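Local structure of shikimate dehydrogenase (NADP(+)) (Peptoclostridium difficile, 5DZS) at residues 41-44 with 45-48; 193-196 with 197-201. The protein probably catalyses the reversible NADPH-linked reduction of 3-dehydroshikimate to shikimate, a step in chorismate and aromatic amino acid biosynthesis. All coordinates share one frame; numbering follows the deposited sequence. Where two conformers were deposited one is given.

Interaction 1: 41-44 with 45-48; sequences EDIS and KLDG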
loop_
_atom_site.group_PDB
_atom_site.type_symbol
_atom_site.label_atom_id
_atom_site.label_comp_id
_atom_site.label_asym_id
_atom_site.label_seq_id
_atom_site.Cartn_x
_atom_site.Cartn_y
_atom_site.Cartn_z
ATOM N N GLU B 41 -12.368 -15.531 24.744
ATOM C CA GLU B 41 -13.823 -15.638 24.655
ATOM C C GLU B 41 -14.508 -14.392 24.078
ATOM O O GLU B 41 -15.703 -14.422 23.757
ATOM C CB GLU B 41 -14.434 -16.000 26.020
ATOM C CG GLU B 41 -14.045 -15.115 27.201
ATOM C CD GLU B 41 -12.784 -15.563 27.953
ATOM O OE1 GLU B 41 -11.896 -16.239 27.383
ATOM O OE2 GLU B 41 -12.689 -15.228 29.159
ATOM N N ASP B 42 -13.752 -13.300 23.979
ATOM C CA ASP B 42 -14.255 -12.042 23.431
ATOM C C ASP B 42 -13.746 -11.652 22.057
ATOM O O ASP B 42 -14.181 -10.639 21.498
ATOM C CB ASP B 42 -13.905 -10.894 24.396
ATOM C CG ASP B 42 -14.758 -10.873 25.643
ATOM O OD1 ASP B 42 -15.800 -11.580 25.715
ATOM O OD2 ASP B 42 -14.400 -10.120 26.591
ATOM N N ILE B 43 -12.813 -12.408 21.487
ATOM C CA ILE B 43 -12.232 -11.969 20.218
ATOM C C ILE B 43 -13.251 -11.863 19.067
ATOM O O ILE B 43 -13.070 -11.011 18.155
ATOM C CB ILE B 43 -10.973 -12.807 19.861
ATOM C CG1 ILE B 43 -10.096 -12.113 18.800
ATOM C CG2 ILE B 43 -11.359 -14.206 19.449
ATOM C CD1 ILE B 43 -9.369 -10.879 19.291
ATOM N N SER B 44 -14.329 -12.643 19.111
ATOM C CA SER B 44 -15.359 -12.550 18.083
ATOM C C SER B 44 -16.094 -11.215 18.110
ATOM O O SER B 44 -16.776 -10.870 17.149
ATOM C CB SER B 44 -16.392 -13.667 18.256
ATOM O OG SER B 44 -17.128 -13.473 19.446
ATOM N N LYS B 45 -15.913 -10.437 19.184
ATOM C CA LYS B 45 -16.587 -9.142 19.303
ATOM C C LYS B 45 -15.737 -7.978 18.772
ATOM O O LYS B 45 -16.243 -6.858 18.610
ATOM C CB LYS B 45 -16.929 -8.857 20.781
ATOM C CG LYS B 45 -17.718 -9.956 21.488
ATOM C CD LYS B 45 -17.822 -9.756 22.983
ATOM C CE LYS B 45 -18.348 -11.027 23.641
ATOM N NZ LYS B 45 -18.408 -10.914 25.120
ATOM N N LEU B 46 -14.474 -8.226 18.456
ATOM C CA LEU B 46 -13.575 -7.150 18.065
ATOM C C LEU B 46 -14.021 -6.420 16.810
ATOM O O LEU B 46 -14.015 -5.191 16.756
ATOM C CB LEU B 46 -12.119 -7.631 17.878
ATOM C CG LEU B 46 -11.091 -6.644 17.362
ATOM C CD1 LEU B 46 -10.781 -5.628 18.459
ATOM C CD2 LEU B 46 -9.793 -7.311 16.947
ATOM N N ASP B 47 -14.384 -7.157 15.758
ATOM C CA ASP B 47 -14.687 -6.477 14.508
ATOM C C ASP B 47 -15.847 -5.482 14.633
ATOM O O ASP B 47 -15.779 -4.370 14.108
ATOM C CB ASP B 47 -14.895 -7.475 13.318
ATOM C CG ASP B 47 -16.187 -8.212 13.372
ATOM O OD1 ASP B 47 -16.287 -9.213 14.098
ATOM O OD2 ASP B 47 -17.101 -7.827 12.611
ATOM N N GLY B 48 -16.864 -5.838 15.390
ATOM C CA GLY B 48 -18.008 -4.966 15.575
ATOM C C GLY B 48 -17.619 -3.716 16.344
ATOM O O GLY B 48 -18.110 -2.622 16.023
HETATM O O HOH W 1 -13.904 -9.985 15.640
HETATM O O HOH W 2 -18.156 -8.397 16.237
#
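Lys-45 reaches back to Asp-42 along the turn, and the two side chains cross at a slant. The lysine CG lies opposite its own carbonyl carbon (chi1 -53°) and the rest of the chain is extended, which lays CG 3.6 Å from Asp-42 O and carries the chain on to the carboxylate. At its end NZ forms a salt bridge with Asp-42 OD1 at 2.8 Å, coming from above the carboxylate, 50° out of its plane. In the backbone, Lys-45 N donates to Asp-42 O (2.9 Å), and Leu-46 N to Ile-43 O (3.1 Å), two successive i+3 to i bonds. The i+4 links are made by water instead: one water donates to Ile-43 O and to Asp-47 OD1 while accepting from Asp-47 N, and a second joins Ser-44 O to Gly-48 N. Asp-47 OD2 has a further partner in Lys-51. On the apolar side, Ile-43 CD1 lies 4.3 Å from Leu-46 CD2. Both of these buried residues rest on Val-7 of strand 2-8, so the turn leading into helix 46-53 is packed against the sheet on the path from strand 31-37 to strand 57-60.

Interaction 2: 193-196 with 197-201; sequences SPVS and KSIIQ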
loop_
_atom_site.group_PDB
_atom_site.type_symbol
_atom_site.label_atom_id
_atom_site.label_comp_id
_atom_site.label_asym_id
_atom_site.label_seq_id
_atom_site.Cartn_x
_atom_site.Cartn_y
_atom_site.Cartn_z
ATOM N N SER B 193 15.159 -20.081 28.128
ATOM C CA SER B 193 15.352 -20.175 26.693
ATOM C C SER B 193 14.518 -21.319 26.127
ATOM O O SER B 193 14.363 -22.347 26.771
ATOM C CB SER B 193 16.833 -20.437 26.405
ATOM O OG SER B 193 17.041 -20.794 25.053
ATOM N N PRO B 194 13.989 -21.157 24.907
ATOM C CA PRO B 194 13.195 -22.233 24.296
ATOM C C PRO B 194 14.025 -23.483 23.978
ATOM O O PRO B 194 13.461 -24.559 23.765
ATOM C CB PRO B 194 12.682 -21.604 22.996
ATOM C CG PRO B 194 13.631 -20.498 22.705
ATOM C CD PRO B 194 14.087 -19.978 24.029
ATOM N N VAL B 195 15.348 -23.326 23.932
ATOM C CA VAL B 195 16.247 -24.437 23.661
ATOM C C VAL B 195 17.450 -24.388 24.580
ATOM O O VAL B 195 17.858 -23.321 25.049
ATOM C CB VAL B 195 16.737 -24.455 22.198
ATOM C CG1 VAL B 195 15.589 -24.794 21.263
ATOM C CG2 VAL B 195 17.398 -23.134 21.815
ATOM N N SER B 196 18.016 -25.559 24.822
ATOM C CA SER B 196 19.165 -25.693 25.681
ATOM C C SER B 196 20.440 -25.170 25.035
ATOM O O SER B 196 20.537 -25.021 23.812
ATOM C CB SER B 196 19.373 -27.165 26.024
ATOM O OG SER B 196 19.628 -27.911 24.842
ATOM N N LYS B 197 21.421 -24.931 25.889
ATOM C CA LYS B 197 22.746 -24.482 25.494
ATOM C C LYS B 197 23.367 -25.460 24.485
ATOM O O LYS B 197 24.062 -25.047 23.559
ATOM C CB LYS B 197 23.625 -24.388 26.748
ATOM C CG LYS B 197 24.979 -23.745 26.528
ATOM C CD LYS B 197 25.828 -23.674 27.791
ATOM C CE LYS B 197 26.239 -25.053 28.289
ATOM N NZ LYS B 197 27.213 -24.978 29.415
ATOM N N SER B 198 23.108 -26.756 24.679
ATOM C CA SER B 198 23.630 -27.808 23.794
ATOM C C SER B 198 23.124 -27.690 22.358
ATOM O O SER B 198 23.843 -28.029 21.411
ATOM C CB SER B 198 23.266 -29.183 24.342
ATOM O OG SER B 198 23.814 -29.369 25.630
ATOM N N ILE B 199 21.879 -27.244 22.199
ATOM C CA ILE B 199 21.301 -27.043 20.867
ATOM C C ILE B 199 21.844 -25.736 20.290
ATOM O O ILE B 199 22.231 -25.678 19.122
ATOM C CB ILE B 199 19.754 -27.022 20.902
ATOM C CG1 ILE B 199 19.216 -28.434 21.182
ATOM C CG2 ILE B 199 19.176 -26.486 19.582
ATOM C CD1 ILE B 199 17.719 -28.487 21.431
ATOM N N ILE B 200 21.898 -24.695 21.118
ATOM C CA ILE B 200 22.417 -23.398 20.675
ATOM C C ILE B 200 23.854 -23.525 20.185
ATOM O O ILE B 200 24.271 -22.857 19.244
ATOM C CB ILE B 200 22.332 -22.334 21.789
ATOM C CG1 ILE B 200 20.858 -22.028 22.081
ATOM C CG2 ILE B 200 23.050 -21.061 21.357
ATOM C CD1 ILE B 200 20.616 -21.061 23.220
ATOM N N GLN B 201 24.605 -24.413 20.814
ATOM C CA GLN B 201 25.986 -24.615 20.422
ATOM C C GLN B 201 26.124 -25.100 18.967
ATOM O O GLN B 201 27.152 -24.865 18.343
ATOM C CB GLN B 201 26.641 -25.599 21.381
ATOM C CG GLN B 201 28.143 -25.703 21.243
ATOM C CD GLN B 201 28.744 -26.527 22.354
ATOM O OE1 GLN B 201 28.035 -26.966 23.262
ATOM N NE2 GLN B 201 30.054 -26.739 22.298
#
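The carbonyl of Ser-196 is wedged between the side chains of Ile-199 and Ile-200, and it and the carbonyl of Val-195 are the flat groups of this helix start. Over one face of the Ser-196 carbonyl stands Ile-200 CG1, 3.5 Å from Ser-196 O. Toward the other face lie CB of Ile-199 and its N, which makes a weak bond to Ser-196 O at 3.1 Å. Ile-200 N donates in the carbonyl plane, off the end of the C=O bond, to Ser-196 O at 3.0 Å (N-H...O 168°). The Val-195 carbonyl is gripped by a side chain instead: Ser-193 OG donates to a lone pair of Val-195 O at 2.7 Å, in plane, while Ile-200 CD1 covers a face, 4.0 Å from the same oxygen.

Ser-196 occupies the N-cap position. Its hydroxyl sits between its backbone N and carbonyl carbon (chi1 62°), which turns OG over the first helical turn, 3.5 Å from Ile-199 N and alongside the CG1 branch of that isoleucine. Val-195 points toward the helix and divides its contacts: its CG2 branch meets Ile-200 CG1 at 3.6 Å, the two side chains slanting across each other, and its CB faces Ile-199 CG2 at 4.1 Å. Phe-218 and Ile-221 of helix 217-224 pack on Val-195 and Ile-200 respectively, and Ile-199 rests on Ile-178 of strand 177-180.

An apolar pair linking the residue before the N-cap to the fourth residue of the helix is a hydrophobic staple. Here it lies at the start of the short helix 197-200, in the beta-alpha-beta crossover between the parallel strands 177-180 and 205-208 of the Rossmann-like NADP-binding domain.

Both interactions lie where a loop enters a helix that connects strands, but beside different sheets: 41-48 flanks the mixed sheet of the substrate-binding domain, 193-201 the parallel sheet of the cofactor domain. Their centres are 38 Å apart and they do not touch. Each is partly buried, with apolar residues turned inward and polar ones outward. In interaction 1 the link along the surface is ionic, and water completes the backbone bonding. Interaction 2 relies on apolar branches beside a serine at the N-cap position, with a direct i+4 backbone bond. Ile-43 is about 10 Å, side chain to side chain, from the predicted proton acceptor Lys-65, whereas interaction 2 lies away from the predicted shikimate and NADP(+) sites.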